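Local coordinates for protein cellulase (Clostridium cellulovorans, PDB 6UI3) that serves as a glycoside hydrolase family 5 (GH5_4) domain of a larger protein, a broad-specificity endoglucanase that probably cleaves cellulose and related polysaccharides, at residues Met23-Asn28 / Gln333-Gly338; Thr54-Gly59 / Asn98-Ile103; Met85-Val88 / Asn93-Leu96; Gly317-Asn320 / Thr325-Tyr328. All coordinates share one frame; numbering follows the deposited sequence.

Interaction 1: Met23-Asn28 / Gln333-Gly338; sequences MKIGWN and QAMKDG
Ile25 packs against Met335 and Lys336, setting the last helix of the (beta/alpha)8 barrel, 329-339, against the first strand, 25-29. The contact lies beside the seam where strand 301-305 pairs with strand 25-29 and closes the barrel: the closest ends of the two segments lie 305 positions apart in the chain, yet the CA atoms of Ile25 and Met335 come within 7.1 Å. The well-packed part is apolar. Ile25 CG2 lies over the root of the Met335 chain, 4.0 Å from Met335 CB, with the sulfur almost equally near, Met335 SD to Ile25 CG2 being 4.1 Å. Because CG1 is held beside the backbone N (chi1 -55°), the other branch of Ile25 is carried on to the next helix residue, where CD1 sits 3.7 Å from Lys336 CA and 3.8 Å from Lys336 CG. A second conformer of Ile25 is deposited, so the branch-by-branch contacts hold for one of the two copies. Met335 also touches Trp303 of strand 301-305, and its CE reaches Leu318.

The other side of the contact is looser. Lys336 offers only its base to Ile25, crossing it at about a right angle, and its extended chain then leads away until NZ makes a weak hydrogen bond with Ala58 O. No hydrogen bond links the two segments. On the exposed side of the helix, one turn apart, Gln333 NE2 donates to Asp337 OD1 at 2.9 Å; the acceptor lies in the Gln333 amide plane, whereas the donor stands 42° out of the Asp337 carboxylate plane.

Interaction 2: Thr54-Gly59 / Asn98-Ile103; sequences TLKAAG and NDMYAI
The backbones approach most closely at Lys56 and Asn98, whose CA atoms are 6.9 Å apart, where the end of helix 49-58 passes the turn leading into strand 101-105. Both helices end in Schellman motifs: Gly59, at phi 111°, ends the first helix, and Asp99, also with positive phi, ends helix 82-96 just ahead of the strand. Lys56 supplies most of the side-chain contact. Its CG stands anti to the backbone N (chi1 -179°), and bends at chi2 and chi4 bring the ammonium group round to the Asn98 carbonyl, with NZ to Asn98 O at 2.8 Å. The donor is tilted 28° from the carbonyl plane. A second Lys56 conformer is deposited, so this bond describes one of two states.

In the TIM barrel this is the side where helices run into the N-terminal ends of the strands, away from the rim that carries active sites in such enzymes. Alongside the lysine, the Met100 chain runs past it in the opposite direction. Lys56 CD touches Met100 CG at 3.8 Å, and Met100 SD lies 4.0 Å from Lys56 CB. The methyl continues toward the helix, leaving Met100 CE 4.3 Å from Leu55 CB, while Met100 also packs on Val63 of strand 62-65. The Asn98 amide spans both helices: ND2 donates to Asp53 OD1 of helix 49-58 and to Tyr94 O of helix 82-96, and OD1 passes 4.0 Å from Lys56 CB.

Interaction 3: Met85-Val88 / Asn93-Leu96; sequences MARV and NYAL
Within the beta-alpha-beta unit of strand 62-65, helix 82-96 and strand 101-105, the crossover helix carries a side-chain bridge along its own surface, from Arg87 to Tyr94. They are seven positions apart, about two helical turns, a spacing that returns both to nearly the same side of the helix. Arg87 NH1 donates to Tyr94 OH at 3.0 Å, and the N-H...O angle of 163° shows a nearly straight bond. The phenol oxygen is met at the edge of the guanidinium group, close to its plane, so the contact uses a directed N-H and not the flat face of the cation. Guanidinium and ring planes are turned 68° against each other, and the two chains cross at about a right angle. The base of Arg87 starts off away from the second segment; a bend at chi2 (60°) turns the chain so that its far end meets the tyrosine.

The other guanidinium nitrogens are also held. NE forms a salt bridge with Glu39, the strongest polar partner of Arg87, and NH2 donates to the carbonyl oxygen of Thr47. That same carbonyl has a weak hydrogen bond with Tyr94 OH, so the phenol accepts from the arginine and reaches the oxygen already used by NH2. Three nitrogens with three different partners should fix the rotation of the guanidinium group. This surface patch lies between helix 82-96 and the chain leading into helix 49-58: Arg87 also touches Val46, Tyr94 rests on Lys49, and Ala95, one residue on, packs against Phe52.

Interaction 4: Gly317-Asn320 / Thr325-Tyr328; sequences GLLN and TFPY
Asn320 and Thr325 form a single antiparallel hydrogen-bonded pair, but the two bonds are unequal. Asn320 N donates to Thr325 O at 2.8 Å with an N-H...O angle of 160°, almost in line with the carbonyl (C=O...N 164°). The return bond, Thr325 N to Asn320 O, is weak at 3.4 Å. Their side chains lie side by side, and two of their polar atoms find partners in the intervening turn: Asn320 OD1 accepts from Lys322 N, and Thr325 OG1 is bonded to Asn323 OD1.

Farther from the turn, a water takes over from direct pairing. It donates to Leu318 O at 2.7 Å and accepts from Tyr328 N at 2.8 Å. Leu318 O also receives a CA-H...O contact from Phe326 CA, 3.5 Å away. Leu319 N has its acceptor outside the loop, in the carboxylate of Asp305.

The apolar contact is a CH-pi interaction: Leu319 CD1 stands over one face of the Phe326 ring, 4.3 Å from the centroid and 21° off the ring normal. Tyr328 instead presents its ring edge to Gly317 O, and Arg283 makes a cation-pi contact with that ring. Phe326 and Leu319 both rest on Thr54 of helix 49-58. With four residues between the bridged pair, this is a hairpin-like excursion in a barrel beta-alpha loop, the one from strand 301-305 to helix 329-339.

Interactions 1, 2 and 4 lie on the same side of the chain's centre, their centres 11 to 15 Å apart. Helix 49-58 is common ground: Trp27 CE3 of interaction 1 lies 3.5 Å from Leu55 CD1 of interaction 2, and Ala58 CB lies 3.6 Å from Phe326 CZ of interaction 4. Interaction 3, nested within the loop closed by interaction 2, joins it where Met100 N meets Ala95 O at 3.1 Å, one of the bonds of the Schellman motif that ends helix 82-96. Interaction 4 sits in a beta-alpha loop, on the rim that carries the active site in TIM-barrel hydrolases; interaction 2 is at the opposite ends of the strands.

Interaction 1: Met23-Asn28 / Gln333-Gly338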
loop_
_atom_site.group_PDB
_atom_site.type_symbol
_atom_site.label_atom_id
_atom_site.label_comp_id
_atom_site.label_asym_id
_atom_site.label_seq_id
_atom_site.Cartn_x
_atom_site.Cartn_y
_atom_site.Cartn_z
ATOM N N MET A 23 7.649 11.377 -0.878
ATOM C CA MET A 23 6.274 10.864 -0.838
ATOM C C MET A 23 5.416 11.481 0.269
ATOM O O MET A 23 4.203 11.648 0.083
ATOM C CB MET A 23 6.303 9.343 -0.699
ATOM C CG MET A 23 6.710 8.651 -1.969
ATOM S SD MET A 23 6.910 6.871 -1.834
ATOM C CE MET A 23 5.236 6.330 -1.546
ATOM N N LYS A 24 5.988 11.769 1.420
ATOM C CA LYS A 24 5.325 12.533 2.539
ATOM C C LYS A 24 4.165 11.725 3.140
ATOM O O LYS A 24 4.330 10.525 3.401
ATOM C CB LYS A 24 5.000 13.939 2.118
ATOM C CG LYS A 24 6.200 14.648 1.504
ATOM C CD LYS A 24 5.906 16.096 1.168
ATOM C CE LYS A 24 7.033 16.723 0.358
ATOM N NZ LYS A 24 7.007 16.294 -1.070
ATOM N N ILE A 25 3.002 12.349 3.428
ATOM C CA ILE A 25 1.853 11.739 4.109
ATOM C C ILE A 25 0.932 11.100 3.075
ATOM O O ILE A 25 0.609 11.750 2.068
ATOM C CB ILE A 25 1.096 12.832 4.902
ATOM C CG1 ILE A 25 2.038 13.559 5.867
ATOM C CG2 ILE A 25 -0.107 12.242 5.640
ATOM C CD1 ILE A 25 1.426 14.772 6.532
ATOM N N GLY A 26 0.445 9.887 3.333
ATOM C CA GLY A 26 -0.346 9.170 2.358
ATOM C C GLY A 26 -1.611 8.519 2.898
ATOM O O GLY A 26 -1.928 8.578 4.092
ATOM N N TRP A 27 -2.299 7.850 1.977
ATOM C CA TRP A 27 -3.687 7.444 2.164
ATOM C C TRP A 27 -4.007 6.340 1.173
ATOM O O TRP A 27 -3.555 6.380 0.025
ATOM C CB TRP A 27 -4.546 8.677 1.898
ATOM C CG TRP A 27 -6.018 8.594 2.143
ATOM C CD1 TRP A 27 -6.668 8.916 3.297
ATOM C CD2 TRP A 27 -7.040 8.245 1.195
ATOM N NE1 TRP A 27 -8.029 8.795 3.127
ATOM C CE2 TRP A 27 -8.281 8.379 1.847
ATOM C CE3 TRP A 27 -7.026 7.846 -0.144
ATOM C CZ2 TRP A 27 -9.496 8.119 1.204
ATOM C CZ3 TRP A 27 -8.227 7.596 -0.777
ATOM C CH2 TRP A 27 -9.441 7.710 -0.103
ATOM N N ASN A 28 -4.749 5.330 1.622
ATOM C CA ASN A 28 -5.224 4.252 0.765
ATOM C C ASN A 28 -6.706 4.430 0.443
ATOM O O ASN A 28 -7.525 4.657 1.343
ATOM C CB ASN A 28 -5.145 2.872 1.444
ATOM C CG ASN A 28 -3.752 2.318 1.525
ATOM O OD1 ASN A 28 -3.341 1.494 0.704
ATOM N ND2 ASN A 28 -3.023 2.717 2.560
ATOM N N GLN A 333 -4.304 16.014 11.429
ATOM C CA GLN A 333 -3.332 16.917 12.026
ATOM C C GLN A 333 -2.237 16.147 12.754
ATOM O O GLN A 333 -1.081 16.580 12.767
ATOM C CB GLN A 333 -4.033 17.902 12.965
ATOM C CG GLN A 333 -3.126 19.024 13.451
ATOM C CD GLN A 333 -2.603 19.875 12.315
ATOM O OE1 GLN A 333 -3.368 20.313 11.462
ATOM N NE2 GLN A 333 -1.299 20.084 12.281
ATOM N N ALA A 334 -2.575 15.009 13.366
ATOM C CA ALA A 334 -1.568 14.194 14.043
ATOM C C ALA A 334 -0.542 13.655 13.059
ATOM O O ALA A 334 0.652 13.576 13.381
ATOM C CB ALA A 334 -2.238 13.043 14.802
ATOM N N MET A 335 -0.986 13.257 11.859
ATOM C CA MET A 335 -0.042 12.833 10.834
ATOM C C MET A 335 0.882 13.973 10.449
ATOM O O MET A 335 2.101 13.787 10.346
ATOM C CB MET A 335 -0.797 12.318 9.602
ATOM C CG MET A 335 -1.614 11.051 9.844
ATOM S SD MET A 335 -2.435 10.332 8.396
ATOM C CE MET A 335 -3.896 9.684 9.157
ATOM N N LYS A 336 0.324 15.170 10.255
ATOM C CA LYS A 336 1.147 16.324 9.922
ATOM C C LYS A 336 2.124 16.635 11.039
ATOM O O LYS A 336 3.300 16.935 10.788
ATOM C CB LYS A 336 0.274 17.550 9.667
ATOM C CG LYS A 336 -0.540 17.445 8.427
ATOM C CD LYS A 336 -1.440 18.650 8.333
ATOM C CE LYS A 336 -2.239 18.607 7.074
ATOM N NZ LYS A 336 -3.181 19.756 7.025
ATOM N N ASP A 337 1.657 16.582 12.285
ATOM C CA ASP A 337 2.526 16.916 13.401
ATOM C C ASP A 337 3.630 15.882 13.563
ATOM O O ASP A 337 4.750 16.233 13.951
ATOM C CB ASP A 337 1.714 17.022 14.694
ATOM C CG ASP A 337 0.788 18.227 14.724
ATOM O OD1 ASP A 337 0.911 19.139 13.880
ATOM O OD2 ASP A 337 -0.079 18.263 15.624
ATOM N N GLY A 338 3.351 14.616 13.253
ATOM C CA GLY A 338 4.392 13.608 13.317
ATOM C C GLY A 338 5.397 13.734 12.193
ATOM O O GLY A 338 6.585 13.458 12.384
#

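Interaction 2: Thr54-Gly59 / Asn98-Ile103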
loop_
_atom_site.group_PDB
_atom_site.type_symbol
_atom_site.label_atom_id
_atom_site.label_comp_id
_atom_site.label_asym_id
_atom_site.label_seq_id
_atom_site.Cartn_x
_atom_site.Cartn_y
_atom_site.Cartn_z
ATOM N N THR A 54 -9.909 16.959 -2.256
ATOM C CA THR A 54 -10.096 17.187 -0.828
ATOM C C THR A 54 -8.911 16.654 -0.032
ATOM O O THR A 54 -8.433 17.305 0.903
ATOM C CB THR A 54 -11.415 16.535 -0.389
ATOM O OG1 THR A 54 -12.521 17.147 -1.081
ATOM C CG2 THR A 54 -11.635 16.669 1.094
ATOM N N LEU A 55 -8.412 15.474 -0.400
ATOM C CA LEU A 55 -7.233 14.921 0.264
ATOM C C LEU A 55 -6.013 15.812 0.057
ATOM O O LEU A 55 -5.249 16.061 0.997
ATOM C CB LEU A 55 -6.955 13.518 -0.266
ATOM C CG LEU A 55 -7.978 12.448 0.080
ATOM C CD1 LEU A 55 -7.720 11.216 -0.725
ATOM C CD2 LEU A 55 -7.965 12.117 1.569
ATOM N N LYS A 56 -5.806 16.282 -1.176
ATOM C CA LYS A 56 -4.672 17.158 -1.446
ATOM C C LYS A 56 -4.758 18.426 -0.605
ATOM O O LYS A 56 -3.762 18.859 -0.013
ATOM C CB LYS A 56 -4.615 17.503 -2.935
ATOM C CG LYS A 56 -3.437 18.402 -3.336
ATOM C CD LYS A 56 -2.102 17.675 -3.203
ATOM C CE LYS A 56 -0.923 18.574 -3.537
ATOM N NZ LYS A 56 -1.143 19.328 -4.794
ATOM N N ALA A 57 -5.943 19.040 -0.532
ATOM C CA ALA A 57 -6.074 20.281 0.231
ATOM C C ALA A 57 -5.826 20.052 1.717
ATOM O O ALA A 57 -5.398 20.971 2.428
ATOM C CB ALA A 57 -7.461 20.892 0.000
ATOM N N ALA A 58 -6.100 18.843 2.206
ATOM C CA ALA A 58 -5.888 18.491 3.602
ATOM C C ALA A 58 -4.437 18.158 3.926
ATOM O O ALA A 58 -4.104 18.014 5.103
ATOM C CB ALA A 58 -6.754 17.287 3.976
ATOM N N GLY A 59 -3.573 18.041 2.922
ATOM C CA GLY A 59 -2.154 17.837 3.146
ATOM C C GLY A 59 -1.610 16.480 2.757
ATOM O O GLY A 59 -0.423 16.221 3.002
ATOM N N ASN A 98 -3.562 16.069 -9.361
ATOM C CA ASN A 98 -3.289 16.835 -8.156
ATOM C C ASN A 98 -1.807 16.812 -7.771
ATOM O O ASN A 98 -1.467 17.209 -6.657
ATOM C CB ASN A 98 -4.153 16.298 -7.010
ATOM C CG ASN A 98 -5.558 16.867 -7.024
ATOM O OD1 ASN A 98 -5.729 18.055 -6.777
ATOM N ND2 ASN A 98 -6.558 16.042 -7.293
ATOM N N ASP A 99 -0.940 16.345 -8.668
ATOM C CA ASP A 99 0.498 16.205 -8.418
ATOM C C ASP A 99 0.796 15.359 -7.180
ATOM O O ASP A 99 1.774 15.601 -6.463
ATOM C CB ASP A 99 1.212 17.556 -8.375
ATOM C CG ASP A 99 2.706 17.427 -8.629
ATOM O OD1 ASP A 99 3.112 16.595 -9.476
ATOM O OD2 ASP A 99 3.473 18.155 -7.975
ATOM N N MET A 100 -0.015 14.330 -6.962
ATOM C CA MET A 100 0.168 13.358 -5.896
ATOM C C MET A 100 0.763 12.087 -6.473
ATOM O O MET A 100 0.515 11.734 -7.628
ATOM C CB MET A 100 -1.174 13.001 -5.256
ATOM C CG MET A 100 -1.883 14.185 -4.645
ATOM S SD MET A 100 -3.624 13.849 -4.238
ATOM C CE MET A 100 -3.349 13.335 -2.577
ATOM N N TYR A 101 1.519 11.366 -5.648
ATOM C CA TYR A 101 1.936 10.015 -5.988
ATOM C C TYR A 101 0.721 9.099 -6.012
ATOM O O TYR A 101 -0.241 9.274 -5.249
ATOM C CB TYR A 101 2.966 9.492 -4.977
ATOM C CG TYR A 101 4.297 10.177 -5.144
ATOM C CD1 TYR A 101 4.591 11.340 -4.462
ATOM C CD2 TYR A 101 5.240 9.682 -6.041
ATOM C CE1 TYR A 101 5.787 11.989 -4.648
ATOM C CE2 TYR A 101 6.438 10.321 -6.232
ATOM C CZ TYR A 101 6.703 11.469 -5.549
ATOM O OH TYR A 101 7.897 12.095 -5.771
ATOM N N ALA A 102 0.768 8.113 -6.904
ATOM C CA ALA A 102 -0.256 7.085 -7.032
ATOM C C ALA A 102 0.424 5.730 -7.066
ATOM O O ALA A 102 1.349 5.524 -7.859
ATOM C CB ALA A 102 -1.031 7.269 -8.334
ATOM N N ILE A 103 -0.033 4.801 -6.228
ATOM C CA ILE A 103 0.513 3.440 -6.181
ATOM C C ILE A 103 -0.570 2.503 -6.693
ATOM O O ILE A 103 -1.687 2.515 -6.170
ATOM C CB ILE A 103 0.931 3.043 -4.751
ATOM C CG1 ILE A 103 2.060 3.943 -4.236
ATOM C CG2 ILE A 103 1.346 1.566 -4.694
ATOM C CD1 ILE A 103 2.171 3.980 -2.727
#

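Interaction 3: Met85-Val88 / Asn93-Leu96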
loop_
_atom_site.group_PDB
_atom_site.type_symbol
_atom_site.label_atom_id
_atom_site.label_comp_id
_atom_site.label_asym_id
_atom_site.label_seq_id
_atom_site.Cartn_x
_atom_site.Cartn_y
_atom_site.Cartn_z
ATOM N N MET A 85 -9.099 -1.666 -17.045
ATOM C CA MET A 85 -7.816 -0.969 -17.066
ATOM C C MET A 85 -8.031 0.535 -17.164
ATOM O O MET A 85 -7.344 1.313 -16.489
ATOM C CB MET A 85 -6.969 -1.480 -18.233
ATOM C CG MET A 85 -5.554 -0.930 -18.263
ATOM S SD MET A 85 -4.458 -1.590 -16.987
ATOM C CE MET A 85 -4.103 -3.218 -17.655
ATOM N N ALA A 86 -8.997 0.961 -17.993
ATOM C CA ALA A 86 -9.266 2.386 -18.169
ATOM C C ALA A 86 -9.792 3.012 -16.886
ATOM O O ALA A 86 -9.470 4.162 -16.581
ATOM C CB ALA A 86 -10.247 2.600 -19.325
ATOM N N ARG A 87 -10.613 2.285 -16.127
ATOM C CA ARG A 87 -11.094 2.828 -14.859
ATOM C C ARG A 87 -9.946 3.016 -13.876
ATOM O O ARG A 87 -9.855 4.043 -13.198
ATOM C CB ARG A 87 -12.182 1.935 -14.262
ATOM C CG ARG A 87 -12.748 2.439 -12.938
ATOM C CD ARG A 87 -13.378 3.825 -13.066
ATOM N NE ARG A 87 -13.723 4.354 -11.753
ATOM C CZ ARG A 87 -13.820 5.645 -11.456
ATOM N NH1 ARG A 87 -13.644 6.583 -12.382
ATOM N NH2 ARG A 87 -14.074 5.991 -10.196
ATOM N N VAL A 88 -9.066 2.024 -13.766
ATOM C CA VAL A 88 -7.900 2.159 -12.898
ATOM C C VAL A 88 -7.094 3.386 -13.309
ATOM O O VAL A 88 -6.681 4.188 -12.465
ATOM C CB VAL A 88 -7.056 0.869 -12.915
ATOM C CG1 VAL A 88 -5.781 1.076 -12.137
ATOM C CG2 VAL A 88 -7.848 -0.313 -12.358
ATOM N N ASN A 93 -5.266 8.993 -12.413
ATOM C CA ASN A 93 -5.190 10.382 -12.841
ATOM C C ASN A 93 -5.899 11.349 -11.907
ATOM O O ASN A 93 -5.567 12.535 -11.932
ATOM C CB ASN A 93 -5.637 10.485 -14.290
ATOM C CG ASN A 93 -4.529 10.101 -15.242
ATOM O OD1 ASN A 93 -3.437 10.652 -15.172
ATOM N ND2 ASN A 93 -4.793 9.171 -16.127
ATOM N N TYR A 94 -6.840 10.898 -11.075
ATOM C CA TYR A 94 -7.351 11.788 -10.037
ATOM C C TYR A 94 -6.218 12.226 -9.114
ATOM O O TYR A 94 -6.190 13.369 -8.639
ATOM C CB TYR A 94 -8.427 11.105 -9.195
ATOM C CG TYR A 94 -9.713 10.695 -9.889
ATOM C CD1 TYR A 94 -10.136 11.287 -11.070
ATOM C CD2 TYR A 94 -10.523 9.707 -9.328
ATOM C CE1 TYR A 94 -11.333 10.891 -11.685
ATOM C CE2 TYR A 94 -11.706 9.307 -9.930
ATOM C CZ TYR A 94 -12.101 9.895 -11.103
ATOM O OH TYR A 94 -13.282 9.504 -11.712
ATOM N N ALA A 95 -5.284 11.309 -8.830
ATOM C CA ALA A 95 -4.127 11.624 -8.002
ATOM C C ALA A 95 -3.091 12.416 -8.784
ATOM O O ALA A 95 -2.620 13.458 -8.326
ATOM C CB ALA A 95 -3.494 10.337 -7.471
ATOM N N LEU A 96 -2.737 11.945 -9.977
ATOM C CA LEU A 96 -1.662 12.599 -10.704
ATOM C C LEU A 96 -2.040 14.021 -11.117
ATOM O O LEU A 96 -1.165 14.890 -11.185
ATOM C CB LEU A 96 -1.262 11.788 -11.935
ATOM C CG LEU A 96 -0.694 10.391 -11.703
ATOM C CD1 LEU A 96 -0.327 9.723 -13.018
ATOM C CD2 LEU A 96 0.507 10.428 -10.759
#

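Interaction 4: Gly317-Asn320 / Thr325-Tyr328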
loop_
_atom_site.group_PDB
_atom_site.type_symbol
_atom_site.label_atom_id
_atom_site.label_comp_id
_atom_site.label_asym_id
_atom_site.label_seq_id
_atom_site.Cartn_x
_atom_site.Cartn_y
_atom_site.Cartn_z
ATOM N N GLY A 317 -12.379 4.998 8.835
ATOM C CA GLY A 317 -12.616 6.132 7.958
ATOM C C GLY A 317 -11.948 7.407 8.454
ATOM O O GLY A 317 -11.940 7.706 9.653
ATOM N N LEU A 318 -11.385 8.170 7.513
ATOM C CA LEU A 318 -10.960 9.543 7.763
ATOM C C LEU A 318 -11.699 10.537 6.886
ATOM O O LEU A 318 -12.209 11.550 7.390
ATOM C CB LEU A 318 -9.454 9.736 7.538
ATOM C CG LEU A 318 -8.504 9.064 8.521
ATOM C CD1 LEU A 318 -7.075 9.424 8.162
ATOM C CD2 LEU A 318 -8.812 9.482 9.959
ATOM N N LEU A 319 -11.750 10.285 5.582
ATOM C CA LEU A 319 -12.515 11.094 4.640
ATOM C C LEU A 319 -13.901 10.479 4.479
ATOM O O LEU A 319 -14.034 9.340 4.024
ATOM C CB LEU A 319 -11.806 11.128 3.287
ATOM C CG LEU A 319 -12.597 11.794 2.173
ATOM C CD1 LEU A 319 -12.741 13.300 2.457
ATOM C CD2 LEU A 319 -11.950 11.550 0.828
ATOM N N ASN A 320 -14.935 11.214 4.876
ATOM C CA ASN A 320 -16.299 10.769 4.619
ATOM C C ASN A 320 -16.575 11.036 3.142
ATOM O O ASN A 320 -16.712 12.193 2.731
ATOM C CB ASN A 320 -17.280 11.502 5.529
ATOM C CG ASN A 320 -18.707 11.095 5.270
ATOM O OD1 ASN A 320 -19.082 10.807 4.131
ATOM N ND2 ASN A 320 -19.515 11.054 6.323
ATOM N N THR A 325 -15.924 15.328 3.844
ATOM C CA THR A 325 -15.583 15.958 5.107
ATOM C C THR A 325 -14.651 15.058 5.900
ATOM O O THR A 325 -14.506 13.872 5.625
ATOM C CB THR A 325 -16.850 16.224 5.935
ATOM O OG1 THR A 325 -17.515 14.984 6.216
ATOM C CG2 THR A 325 -17.797 17.158 5.184
ATOM N N PHE A 326 -14.026 15.644 6.916
ATOM C CA PHE A 326 -13.159 14.926 7.847
ATOM C C PHE A 326 -13.768 15.006 9.239
ATOM O O PHE A 326 -13.620 16.029 9.920
ATOM C CB PHE A 326 -11.749 15.530 7.863
ATOM C CG PHE A 326 -11.003 15.367 6.573
ATOM C CD1 PHE A 326 -10.985 16.382 5.637
ATOM C CD2 PHE A 326 -10.313 14.204 6.303
ATOM C CE1 PHE A 326 -10.298 16.228 4.455
ATOM C CE2 PHE A 326 -9.625 14.054 5.107
ATOM C CZ PHE A 326 -9.619 15.053 4.196
ATOM N N PRO A 327 -14.457 13.973 9.718
ATOM C CA PRO A 327 -15.059 14.069 11.058
ATOM C C PRO A 327 -14.038 14.012 12.183
ATOM O O PRO A 327 -14.353 14.400 13.309
ATOM C CB PRO A 327 -16.028 12.880 11.110
ATOM C CG PRO A 327 -15.511 11.938 10.110
ATOM C CD PRO A 327 -14.899 12.768 8.995
ATOM N N TYR A 328 -12.840 13.514 11.902
ATOM C CA TYR A 328 -11.743 13.396 12.868
ATOM C C TYR A 328 -10.551 14.176 12.319
ATOM O O TYR A 328 -9.503 13.602 11.995
ATOM C CB TYR A 328 -11.369 11.933 13.139
ATOM C CG TYR A 328 -12.589 11.067 13.312
ATOM C CD1 TYR A 328 -13.527 11.366 14.280
ATOM C CD2 TYR A 328 -12.840 9.994 12.452
ATOM C CE1 TYR A 328 -14.688 10.620 14.414
ATOM C CE2 TYR A 328 -13.986 9.245 12.582
ATOM C CZ TYR A 328 -14.907 9.555 13.558
ATOM O OH TYR A 328 -16.078 8.829 13.694
HETATM O O HOH W 1 -11.367 12.661 9.722
#